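Local coordinates for HIAXHD3 (Humicola insolens, PDB 3ZXL), which probably removes arabinofuranosyl side chains from xylan as a family 43 exo-acting arabinofuranosidase, at residues Tyr141-Leu146 with Thr190-Arg195. Sequence-based numbering, arbitrary orientation.
Sequences YADAGL and TVAGAR
Asp143 reaches the backbone N-H of Gly193 through OD2, in a contact that illustrates how neighbouring blades of the family 43 beta-propeller can be joined by a few polar links rather than by shared strands. With CG beside its own backbone N (chi1 -70°), the aspartate lays its carboxylate against the start of strand 192-199. OD2 accepts the N-H of Gly193 at 3.0 Å (N-H...O angle 130°) through its anti side, 18° out of the carboxylate plane, and also rests 3.3 Å from Ala192 CB. The other oxygen, OD1, bonds a bound bis-tris propane molecule, probably from the crystallisation liquor. An alanine here would probably leave the N-H of Gly193 without its acceptor and the ligand without this hydrogen bond. Next to this bond, one water bridges Asp143 O and Ala194 N. Further along, Gly145 CA approaches Ala194 O at 3.3 Å in a CA-H...O contact. Arg195, bent at chi2, brings NH1 within 3.0 Å of Ala144 O, which lies at the guanidinium edge in its plane; this bond is weak, as is that from NH1 to Ala194 O, whereas Ser86 O and Asp19 O take NH2 and Leu20 O takes NE. Gly145 pairs with Ala157 of strand 154-158 and Arg195 with Leu206 of strand 202-209, so the contact joins the blade of strand 145-148 to that of strand 192-199, with strand 87-91 of a third blade alongside, its Thr87 touching both Ala144 and Arg195.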
ATOM      1  N   TYR A 141      18.090   0.055  -9.707  1.00 16.16           N
ATOM      2  CA  TYR A 141      17.215   1.079 -10.307  1.00 16.76           C
ATOM      3  C   TYR A 141      16.295   1.714  -9.238  1.00 14.20           C
ATOM      4  O   TYR A 141      15.062   1.476  -9.188  1.00 14.41           O
ATOM      5  CB  TYR A 141      16.351   0.498 -11.421  1.00 16.62           C
ATOM      6  CG  TYR A 141      17.157  -0.084 -12.574  1.00 21.35           C
ATOM      7  CD1 TYR A 141      18.418   0.424 -12.903  1.00 17.03           C
ATOM      8  CD2 TYR A 141      16.671  -1.154 -13.311  1.00 20.78           C
ATOM      9  CE1 TYR A 141      19.158  -0.099 -13.989  1.00 19.78           C
ATOM     10  CE2 TYR A 141      17.401  -1.689 -14.392  1.00 23.93           C
ATOM     11  CZ  TYR A 141      18.650  -1.161 -14.711  1.00 24.49           C
ATOM     12  OH  TYR A 141      19.367  -1.716 -15.746  1.00 22.27           O
ATOM     13  N   ALA A 142      16.897   2.518  -8.394  1.00 15.24           N
ATOM     14  CA  ALA A 142      16.158   3.196  -7.315  1.00 19.05           C
ATOM     15  C   ALA A 142      15.068   4.147  -7.866  1.00 12.23           C
ATOM     16  O   ALA A 142      15.315   4.939  -8.820  1.00 12.01           O
ATOM     17  CB  ALA A 142      17.128   3.954  -6.434  1.00 19.28           C
ATOM     18  N   ASP A 143      13.866   4.061  -7.301  1.00 18.06           N
ATOM     19  CA  ASP A 143      12.744   4.840  -7.833  1.00 17.82           C
ATOM     20  C   ASP A 143      12.649   4.698  -9.373  1.00 15.30           C
ATOM     21  O   ASP A 143      12.748   5.664 -10.116  1.00 17.72           O
ATOM     22  CB  ASP A 143      12.885   6.323  -7.444  1.00 16.88           C
ATOM     23  CG  ASP A 143      12.670   6.569  -5.919  1.00 24.42           C
ATOM     24  OD1 ASP A 143      12.574   5.594  -5.103  1.00 22.70           O
ATOM     25  OD2 ASP A 143      12.594   7.753  -5.537  1.00 24.53           O
ATOM     26  N   ALA A 144      12.450   3.481  -9.822  1.00 14.15           N
ATOM     27  CA  ALA A 144      12.430   3.176 -11.242  1.00 13.67           C
ATOM     28  C   ALA A 144      11.119   3.651 -11.888  1.00 15.58           C
ATOM     29  O   ALA A 144      10.065   3.611 -11.274  1.00 12.32           O
ATOM     30  CB  ALA A 144      12.572   1.703 -11.419  1.00 13.25           C
ATOM     31  N   GLY A 145      11.211   4.090 -13.136  1.00 13.61           N
ATOM     32  CA  GLY A 145      10.048   4.348 -13.961  1.00 13.22           C
ATOM     33  C   GLY A 145      10.265   3.709 -15.336  1.00 12.46           C
ATOM     34  O   GLY A 145      11.122   4.128 -16.156  1.00 11.61           O
ATOM     35  N   LEU A 146       9.482   2.674 -15.574  1.00 10.44           N
ATOM     36  CA  LEU A 146       9.545   1.928 -16.841  1.00  7.54           C
ATOM     37  C   LEU A 146       8.763   2.643 -17.935  1.00 11.34           C
ATOM     38  O   LEU A 146       7.640   3.144 -17.700  1.00  8.26           O
ATOM     39  CB  LEU A 146       8.949   0.534 -16.617  1.00  9.74           C
ATOM     40  CG  LEU A 146       8.726  -0.379 -17.827  1.00 14.14           C
ATOM     41  CD1 LEU A 146      10.069  -0.799 -18.449  1.00 14.99           C
ATOM     42  CD2 LEU A 146       7.919  -1.592 -17.361  1.00 10.84           C
ATOM     43  N   THR A 190      17.854  17.461  -4.395  1.00 25.72           N
ATOM     44  CA  THR A 190      17.458  16.094  -4.678  1.00 28.02           C
ATOM     45  C   THR A 190      16.231  16.007  -5.579  1.00 26.12           C
ATOM     46  O   THR A 190      15.263  16.727  -5.371  1.00 19.55           O
ATOM     47  CB  THR A 190      17.179  15.414  -3.357  1.00 28.84           C
ATOM     48  OG1 THR A 190      18.427  15.277  -2.659  1.00 28.61           O
ATOM     49  CG2 THR A 190      16.551  14.066  -3.545  1.00 26.76           C
ATOM     50  N   VAL A 191      16.310  15.185  -6.629  1.00 20.24           N
ATOM     51  CA  VAL A 191      15.111  14.726  -7.333  1.00 24.26           C
ATOM     52  C   VAL A 191      15.095  13.206  -7.318  1.00 22.51           C
ATOM     53  O   VAL A 191      16.127  12.565  -7.162  1.00 16.85           O
ATOM     54  CB  VAL A 191      14.995  15.241  -8.807  1.00 21.84           C
ATOM     55  CG1 VAL A 191      14.862  16.754  -8.826  1.00 22.42           C
ATOM     56  CG2 VAL A 191      16.224  14.791  -9.681  1.00 19.82           C
ATOM     57  N   ALA A 192      13.916  12.634  -7.495  1.00 13.98           N
ATOM     58  CA  ALA A 192      13.755  11.205  -7.356  1.00 17.50           C
ATOM     59  C   ALA A 192      12.364  10.849  -7.901  1.00 18.07           C
ATOM     60  O   ALA A 192      11.648  11.701  -8.413  1.00 14.77           O
ATOM     61  CB  ALA A 192      13.862  10.821  -5.852  1.00 18.80           C
ATOM     62  N   GLY A 193      11.946   9.613  -7.738  1.00 12.49           N
ATOM     63  CA  GLY A 193      10.553   9.296  -8.032  1.00 14.17           C
ATOM     64  C   GLY A 193      10.200   9.248  -9.534  1.00 11.19           C
ATOM     65  O   GLY A 193       9.047   9.480  -9.899  1.00 14.25           O
ATOM     66  N   ALA A 194      11.160   8.910 -10.381  1.00 11.06           N
ATOM     67  CA  ALA A 194      10.938   8.913 -11.860  1.00 15.40           C
ATOM     68  C   ALA A 194       9.729   8.068 -12.354  1.00 18.77           C
ATOM     69  O   ALA A 194       9.561   6.912 -11.948  1.00 13.58           O
ATOM     70  CB  ALA A 194      12.188   8.484 -12.604  1.00 10.63           C
ATOM     71  N   ARG A 195       8.897   8.689 -13.199  1.00 11.18           N
ATOM     72  CA  ARG A 195       7.920   8.019 -14.075  1.00  8.47           C
ATOM     73  C   ARG A 195       8.275   8.461 -15.509  1.00 12.84           C
ATOM     74  O   ARG A 195       8.619   9.622 -15.696  1.00 14.59           O
ATOM     75  CB  ARG A 195       6.502   8.476 -13.682  1.00 12.03           C
ATOM     76  CG  ARG A 195       6.209   8.124 -12.157  1.00 19.87           C
ATOM     77  CD  ARG A 195       5.706   6.769 -12.102  1.00 34.96           C
ATOM     78  NE  ARG A 195       5.498   6.155 -10.776  1.00 28.10           N
ATOM     79  CZ  ARG A 195       6.286   5.208 -10.300  1.00 24.99           C
ATOM     80  NH1 ARG A 195       7.391   4.885 -10.980  1.00 12.03           N
ATOM     81  NH2 ARG A 195       5.981   4.619  -9.154  1.00 19.70           N
TER
HETATM   82  O   HOH W   1      14.063   8.339  -9.932  1.00 12.97           O